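PDB 3FPW: extracellular haem-binding protein from Streptomyces reticuli, which binds and degrades haem outside the cell and, as an oligomer of eight chains here, probably signals to its cognate two-component sensor kinase. Local coordinates for residues G85-S89 / A171-S175; V88-V92 / S112-E117. All coordinates share one frame; numbering follows the deposited sequence.

Contact 1: residues G85-S89 / A171-S175; sequences GRHVS and AGAPS. With PO4 (phosphate ion), chain D.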
ATOM      1  N   GLY A  85      18.620 -29.616  -8.551  1.00 20.88           N
ATOM      2  CA  GLY A  85      17.566 -29.398  -9.532  1.00 20.74           C
ATOM      3  C   GLY A  85      16.380 -28.627  -8.984  1.00 20.98           C
ATOM      4  O   GLY A  85      15.251 -28.795  -9.472  1.00 21.74           O
ATOM      5  N   ARG A  86      16.616 -27.817  -7.953  1.00 20.62           N
ATOM      6  CA  ARG A  86      15.572 -26.976  -7.369  1.00 20.62           C
ATOM      7  C   ARG A  86      15.673 -25.549  -7.899  1.00 19.94           C
ATOM      8  O   ARG A  86      16.738 -25.110  -8.350  1.00 20.01           O
ATOM      9  CB  ARG A  86      15.625 -26.976  -5.827  1.00 20.00           C
ATOM     10  CG  ARG A  86      14.625 -27.921  -5.135  1.00 22.55           C
ATOM     11  CD  ARG A  86      14.838 -29.330  -5.617  1.00 22.53           C
ATOM     12  NE  ARG A  86      13.896 -30.336  -5.105  1.00 23.45           N
ATOM     13  CZ  ARG A  86      14.176 -31.170  -4.113  1.00 24.55           C
ATOM     14  NH1 ARG A  86      15.341 -31.071  -3.474  1.00 23.67           N
ATOM     15  NH2 ARG A  86      13.289 -32.100  -3.745  1.00 23.90           N
ATOM     16  N   HIS A  87      14.553 -24.840  -7.843  1.00 19.29           N
ATOM     17  CA  HIS A  87      14.456 -23.493  -8.407  1.00 18.52           C
ATOM     18  C   HIS A  87      13.982 -22.553  -7.322  1.00 17.61           C
ATOM     19  O   HIS A  87      12.833 -22.631  -6.924  1.00 17.53           O
ATOM     20  CB  HIS A  87      13.429 -23.530  -9.539  1.00 18.94           C
ATOM     21  CG  HIS A  87      13.714 -24.600 -10.532  1.00 22.16           C
ATOM     22  ND1 HIS A  87      14.662 -24.455 -11.516  1.00 25.14           N
ATOM     23  CD2 HIS A  87      13.219 -25.855 -10.659  1.00 24.60           C
ATOM     24  CE1 HIS A  87      14.727 -25.569 -12.229  1.00 24.92           C
ATOM     25  NE2 HIS A  87      13.865 -26.434 -11.725  1.00 25.55           N
ATOM     26  N   VAL A  88      14.872 -21.699  -6.815  1.00 15.55           N
ATOM     27  CA  VAL A  88      14.562 -20.952  -5.592  1.00 14.46           C
ATOM     28  C   VAL A  88      14.882 -19.492  -5.777  1.00 13.71           C
ATOM     29  O   VAL A  88      15.632 -19.123  -6.685  1.00 14.18           O
ATOM     30  CB  VAL A  88      15.346 -21.468  -4.367  1.00 13.79           C
ATOM     31  CG1 VAL A  88      15.027 -22.966  -4.118  1.00 14.08           C
ATOM     32  CG2 VAL A  88      16.883 -21.210  -4.492  1.00 14.26           C
ATOM     33  N   SER A  89      14.287 -18.656  -4.936  1.00 13.78           N
ATOM     34  CA  SER A  89      14.759 -17.301  -4.756  1.00 13.71           C
ATOM     35  C   SER A  89      15.463 -17.234  -3.415  1.00 13.04           C
ATOM     36  O   SER A  89      15.122 -17.981  -2.475  1.00 13.27           O
ATOM     37  CB  SER A  89      13.600 -16.278  -4.770  1.00 14.22           C
ATOM     38  OG  SER A  89      12.937 -16.226  -6.026  1.00 15.41           O
ATOM     39  N   ALA A 171      13.208 -19.582  -0.737  1.00 12.01           N
ATOM     40  CA  ALA A 171      11.853 -20.079  -0.978  1.00 12.77           C
ATOM     41  C   ALA A 171      11.751 -20.644  -2.380  1.00 13.20           C
ATOM     42  O   ALA A 171      12.538 -20.269  -3.247  1.00 14.01           O
ATOM     43  CB  ALA A 171      10.841 -18.917  -0.781  1.00 12.70           C
ATOM     44  N   GLY A 172      10.843 -21.598  -2.603  1.00 14.55           N
ATOM     45  CA  GLY A 172      10.672 -22.145  -3.952  1.00 15.12           C
ATOM     46  C   GLY A 172      10.900 -23.642  -4.044  1.00 15.46           C
ATOM     47  O   GLY A 172      10.521 -24.255  -5.042  1.00 15.98           O
ATOM     48  N   ALA A 173      11.521 -24.235  -3.022  1.00 16.03           N
ATOM     49  CA  ALA A 173      11.687 -25.691  -2.994  1.00 17.09           C
ATOM     50  C   ALA A 173      10.371 -26.351  -2.581  1.00 17.91           C
ATOM     51  O   ALA A 173       9.438 -25.680  -2.115  1.00 18.64           O
ATOM     52  CB  ALA A 173      12.806 -26.110  -2.041  1.00 17.43           C
ATOM     53  N   PRO A 174      10.292 -27.675  -2.745  1.00 18.55           N
ATOM     54  CA  PRO A 174       9.034 -28.351  -2.477  1.00 19.32           C
ATOM     55  C   PRO A 174       8.628 -28.372  -1.011  1.00 19.19           C
ATOM     56  O   PRO A 174       7.479 -28.695  -0.689  1.00 19.15           O
ATOM     57  CB  PRO A 174       9.293 -29.781  -2.962  1.00 19.94           C
ATOM     58  CG  PRO A 174      10.440 -29.725  -3.830  1.00 20.39           C
ATOM     59  CD  PRO A 174      11.257 -28.542  -3.448  1.00 18.59           C
ATOM     60  N   SER A 175       9.547 -28.035  -0.119  1.00 19.38           N
ATOM     61  CA  SER A 175       9.215 -27.958   1.305  1.00 19.77           C
ATOM     62  C   SER A 175      10.054 -26.867   1.952  1.00 19.86           C
ATOM     63  O   SER A 175      11.142 -26.517   1.465  1.00 18.79           O
ATOM     64  CB  SER A 175       9.449 -29.303   2.014  1.00 20.69           C
ATOM     65  OG  SER A 175      10.838 -29.572   2.182  1.00 21.49           O
TER
HETATM   66  P   PO4 D 159       7.909 -21.377  -0.197  1.00 30.06           P
HETATM   67  O1  PO4 D 159       9.163 -22.144  -0.604  1.00 27.87           O
HETATM   68  O2  PO4 D 159       6.793 -22.389  -0.116  1.00 32.62           O
HETATM   69  O3  PO4 D 159       8.175 -20.854   1.177  1.00 31.20           O
HETATM   70  O4  PO4 D 159       7.483 -20.203  -1.109  1.00 26.57           O
HETATM   71  O   HOH W   1      12.151 -26.041  -6.532  1.00 23.77           O
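Ser89 and Ala171 face each other as an antiparallel hydrogen-bonded pair. This is the tight end. Ser89 N donates to Ala171 O at 2.9 Å, and Ala171 N returns a bond to Ser89 O at 3.0 Å. Val88 CA also lies 3.2 Å from Ala171 O, a bent CA-H...O contact beside the stronger bond. Gly172 follows, packed against Val88, with a positive phi of 121°. A side chain there would run into the carbonyl oxygens of His87 and Ala171, which calls for glycine here. Gly172 N donates at 2.7 Å to O1 of a phosphate, probably from the crystallisation liquor, which Lys119 NZ also bonds. Val88 CG1 lies anti to its own carbonyl carbon (chi1 -59°), which sets this methyl 3.9 Å from Ala173 N; Ala81 of helix 67-83 also touches this valine. The Ser89-Ala171 pair marks the point where strands 89-94 and 163-171, neighbours in the middle of the four-stranded antiparallel sheet, meet the loops at their ends. Beyond it the two loops are held more loosely. A water bridges them, accepting from His87 N and donating to Gly172 O. The exposed imidazole of His87 is engaged elsewhere, through ND1 to the backbone oxygen of Asp106. Farther out, the Arg86 chain bends at chi2 (57°) and crosses the Pro174 ring at about a right angle. Pro174 CD sits over one face of the guanidinium, 3.6 Å from Arg86 NE. Arg86 NH1 bonds the hydroxyl of Tyr182, and a ferric ion lies about 3 Å from the nearest atom of the side chain.

Contact 2: residues V88-V92 / S112-E117; sequences VSVAV and SYESAE. With PO4 (phosphate ion), chain D.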
ATOM      1  N   VAL A  88      14.872 -21.699  -6.815  1.00 15.55           N
ATOM      2  CA  VAL A  88      14.562 -20.952  -5.592  1.00 14.46           C
ATOM      3  C   VAL A  88      14.882 -19.492  -5.777  1.00 13.71           C
ATOM      4  O   VAL A  88      15.632 -19.123  -6.685  1.00 14.18           O
ATOM      5  CB  VAL A  88      15.346 -21.468  -4.367  1.00 13.79           C
ATOM      6  CG1 VAL A  88      15.027 -22.966  -4.118  1.00 14.08           C
ATOM      7  CG2 VAL A  88      16.883 -21.210  -4.492  1.00 14.26           C
ATOM      8  N   SER A  89      14.287 -18.656  -4.936  1.00 13.78           N
ATOM      9  CA  SER A  89      14.759 -17.301  -4.756  1.00 13.71           C
ATOM     10  C   SER A  89      15.463 -17.234  -3.415  1.00 13.04           C
ATOM     11  O   SER A  89      15.122 -17.981  -2.475  1.00 13.27           O
ATOM     12  CB  SER A  89      13.600 -16.278  -4.770  1.00 14.22           C
ATOM     13  OG  SER A  89      12.937 -16.226  -6.026  1.00 15.41           O
ATOM     14  N   VAL A  90      16.417 -16.314  -3.301  1.00 13.26           N
ATOM     15  CA  VAL A  90      17.218 -16.195  -2.089  1.00 13.90           C
ATOM     16  C   VAL A  90      17.315 -14.720  -1.726  1.00 13.63           C
ATOM     17  O   VAL A  90      17.482 -13.859  -2.595  1.00 14.66           O
ATOM     18  CB  VAL A  90      18.643 -16.797  -2.280  1.00 13.52           C
ATOM     19  CG1 VAL A  90      19.452 -16.695  -0.987  1.00 15.64           C
ATOM     20  CG2 VAL A  90      18.550 -18.255  -2.701  1.00 12.62           C
ATOM     21  N   ALA A  91      17.184 -14.425  -0.440  1.00 12.59           N
ATOM     22  CA  ALA A  91      17.363 -13.046   0.016  1.00 12.55           C
ATOM     23  C   ALA A  91      18.302 -13.015   1.187  1.00 12.85           C
ATOM     24  O   ALA A  91      18.240 -13.904   2.056  1.00 12.53           O
ATOM     25  CB  ALA A  91      16.038 -12.431   0.429  1.00 12.40           C
ATOM     26  N   VAL A  92      19.112 -11.953   1.275  1.00 12.54           N
ATOM     27  CA  VAL A  92      19.857 -11.712   2.512  1.00 13.00           C
ATOM     28  C   VAL A  92      19.388 -10.371   3.067  1.00 12.98           C
ATOM     29  O   VAL A  92      19.405  -9.363   2.355  1.00 13.70           O
ATOM     30  CB  VAL A  92      21.386 -11.695   2.271  1.00 13.71           C
ATOM     31  CG1 VAL A  92      22.157 -11.399   3.557  1.00 12.73           C
ATOM     32  CG2 VAL A  92      21.858 -13.020   1.628  1.00 13.53           C
ATOM     33  N   SER A 112       7.987 -16.977  -4.634  1.00 15.35           N
ATOM     34  CA  SER A 112       9.209 -17.266  -3.866  1.00 14.73           C
ATOM     35  C   SER A 112      10.038 -16.035  -3.506  1.00 14.93           C
ATOM     36  O   SER A 112      10.739 -16.054  -2.510  1.00 14.29           O
ATOM     37  CB  SER A 112      10.086 -18.299  -4.592  1.00 14.40           C
ATOM     38  OG  SER A 112      10.590 -17.738  -5.788  1.00 15.42           O
ATOM     39  N   TYR A 113       9.929 -14.956  -4.284  1.00 14.63           N
ATOM     40  CA  TYR A 113      10.816 -13.825  -4.117  1.00 14.38           C
ATOM     41  C   TYR A 113      10.515 -13.099  -2.810  1.00 14.29           C
ATOM     42  O   TYR A 113      11.404 -12.947  -1.941  1.00 13.21           O
ATOM     43  CB  TYR A 113      10.637 -12.883  -5.306  1.00 14.60           C
ATOM     44  CG  TYR A 113      11.617 -11.757  -5.344  1.00 15.09           C
ATOM     45  CD1 TYR A 113      11.262 -10.521  -4.855  1.00 17.17           C
ATOM     46  CD2 TYR A 113      12.897 -11.912  -5.910  1.00 16.52           C
ATOM     47  CE1 TYR A 113      12.139  -9.469  -4.890  1.00 19.01           C
ATOM     48  CE2 TYR A 113      13.774 -10.842  -5.961  1.00 15.92           C
ATOM     49  CZ  TYR A 113      13.382  -9.630  -5.434  1.00 16.70           C
ATOM     50  OH  TYR A 113      14.194  -8.526  -5.463  1.00 18.11           O
ATOM     51  N   GLU A 114       9.246 -12.715  -2.623  1.00 14.56           N
ATOM     52  CA  GLU A 114       8.833 -12.075  -1.363  1.00 14.99           C
ATOM     53  C   GLU A 114       8.895 -13.039  -0.187  1.00 14.86           C
ATOM     54  O   GLU A 114       9.213 -12.639   0.929  1.00 15.84           O
ATOM     55  CB  GLU A 114       7.461 -11.419  -1.496  1.00 16.24           C
ATOM     56  CG  GLU A 114       7.499 -10.223  -2.473  1.00 20.03           C
ATOM     57  CD  GLU A 114       6.231  -9.376  -2.416  1.00 25.69           C
ATOM     58  OE1 GLU A 114       5.589  -9.338  -1.344  1.00 27.60           O
ATOM     59  OE2 GLU A 114       5.903  -8.715  -3.432  1.00 30.37           O
ATOM     60  N   SER A 115       8.585 -14.311  -0.436  0.50 13.80           N
ATOM     61  CA  SER A 115       8.653 -15.321   0.609  0.50 12.56           C
ATOM     62  C   SER A 115      10.072 -15.382   1.168  0.50 12.94           C
ATOM     63  O   SER A 115      10.254 -15.398   2.371  0.50 12.86           O
ATOM     64  CB  SER A 115       8.229 -16.687   0.067  0.50 12.25           C
ATOM     65  OG  SER A 115       8.288 -17.694   1.071  0.50  9.34           O
ATOM     66  N   ALA A 116      11.073 -15.410   0.291  1.00 12.98           N
ATOM     67  CA  ALA A 116      12.470 -15.485   0.723  1.00 13.58           C
ATOM     68  C   ALA A 116      12.852 -14.245   1.535  1.00 13.68           C
ATOM     69  O   ALA A 116      13.462 -14.354   2.615  1.00 14.01           O
ATOM     70  CB  ALA A 116      13.378 -15.623  -0.461  1.00 13.46           C
ATOM     71  N   GLU A 117      12.432 -13.075   1.051  1.00 13.77           N
ATOM     72  CA  GLU A 117      12.711 -11.833   1.766  1.00 14.74           C
ATOM     73  C   GLU A 117      12.128 -11.838   3.167  1.00 14.24           C
ATOM     74  O   GLU A 117      12.808 -11.480   4.141  1.00 13.17           O
ATOM     75  CB  GLU A 117      12.134 -10.648   1.003  1.00 15.47           C
ATOM     76  CG  GLU A 117      13.027 -10.021  -0.002  1.00 20.59           C
ATOM     77  CD  GLU A 117      12.507  -8.641  -0.386  1.00 24.65           C
ATOM     78  OE1 GLU A 117      11.344  -8.591  -0.839  1.00 26.25           O
ATOM     79  OE2 GLU A 117      13.229  -7.623  -0.208  1.00 23.99           O
TER
HETATM   80  P   PO4 D 159       7.909 -21.377  -0.197  1.00 30.06           P
HETATM   81  O1  PO4 D 159       9.163 -22.144  -0.604  1.00 27.87           O
HETATM   82  O2  PO4 D 159       6.793 -22.389  -0.116  1.00 32.62           O
HETATM   83  O3  PO4 D 159       8.175 -20.854   1.177  1.00 31.20           O
HETATM   84  O4  PO4 D 159       7.483 -20.203  -1.109  1.00 26.57           O
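Ser89 and Ser112 meet hydroxyl to hydroxyl, with Ser89 OG donating to Ser112 OG at 2.8 Å. The contact is helix-on-sheet packing in an alpha-beta-alpha sandwich, with helix 112-126 on one face of the antiparallel sheet. Helix 67-83 takes the other face, where Val90 and Val92 point. Strand 89-92 and helix 112-117 run in roughly the same direction, crossing at -31° with their axes 6.8 Å apart. The closeness is consistent with the small side chains here, Ser89, Ala91, Ser112 and Ala116. Ser89 OG is anti to its carbonyl carbon (chi1 -64°), which turns it to the first helical turn. Ser112 OG in turn bonds the carbonyl oxygen of Gly109, linking this buried pair to the backbone. Ser89 OG also lies at the edge of the Tyr113 ring, near its plane. An alanine in place of Ser89 would remove that hydroxyl and is likely to leave Ser112 OG without its donor across the contact. The CA-CB bond of Tyr113 points away from the strand overall, yet CB lies 4.1 Å from Ser89 OG. Its CG is anti to the backbone N (chi1 -173°). Its hydroxyl bonds Thr102, and it packs on Thr99 of a second subunit. One turn on, the Ala116 methyl points at the strand backbone, with CB 3.6 Å from Ser89 O. Ala91 faces it, the two CB atoms 4.2 Å apart. Glu117 runs alongside, extended beyond CG, to bond Thr99 of its own chain through OE2. Its aliphatic root rests on Ala91, whose CB lies 3.6 Å from Glu117 CA and 3.9 Å from Glu117 CG.

Both contacts start from the same piece of chain and share Val88 and Ser89. Contact 1 is partly buried and lies at the sheet's end, where strands give way to loops. Contact 2 is buried and lies nearer the centre of the chain. The first joins neighbouring strands through backbone bonds, then turns to water, arginine and bound ions. The second joins helix to sheet through small side chains and a hydroxyl pair. Ser89 serves both, its backbone in one and its side chain in the other. The two also touch directly, Ala171 CB lying 3.3 Å from Ser112 O, and the same phosphate sits beside both.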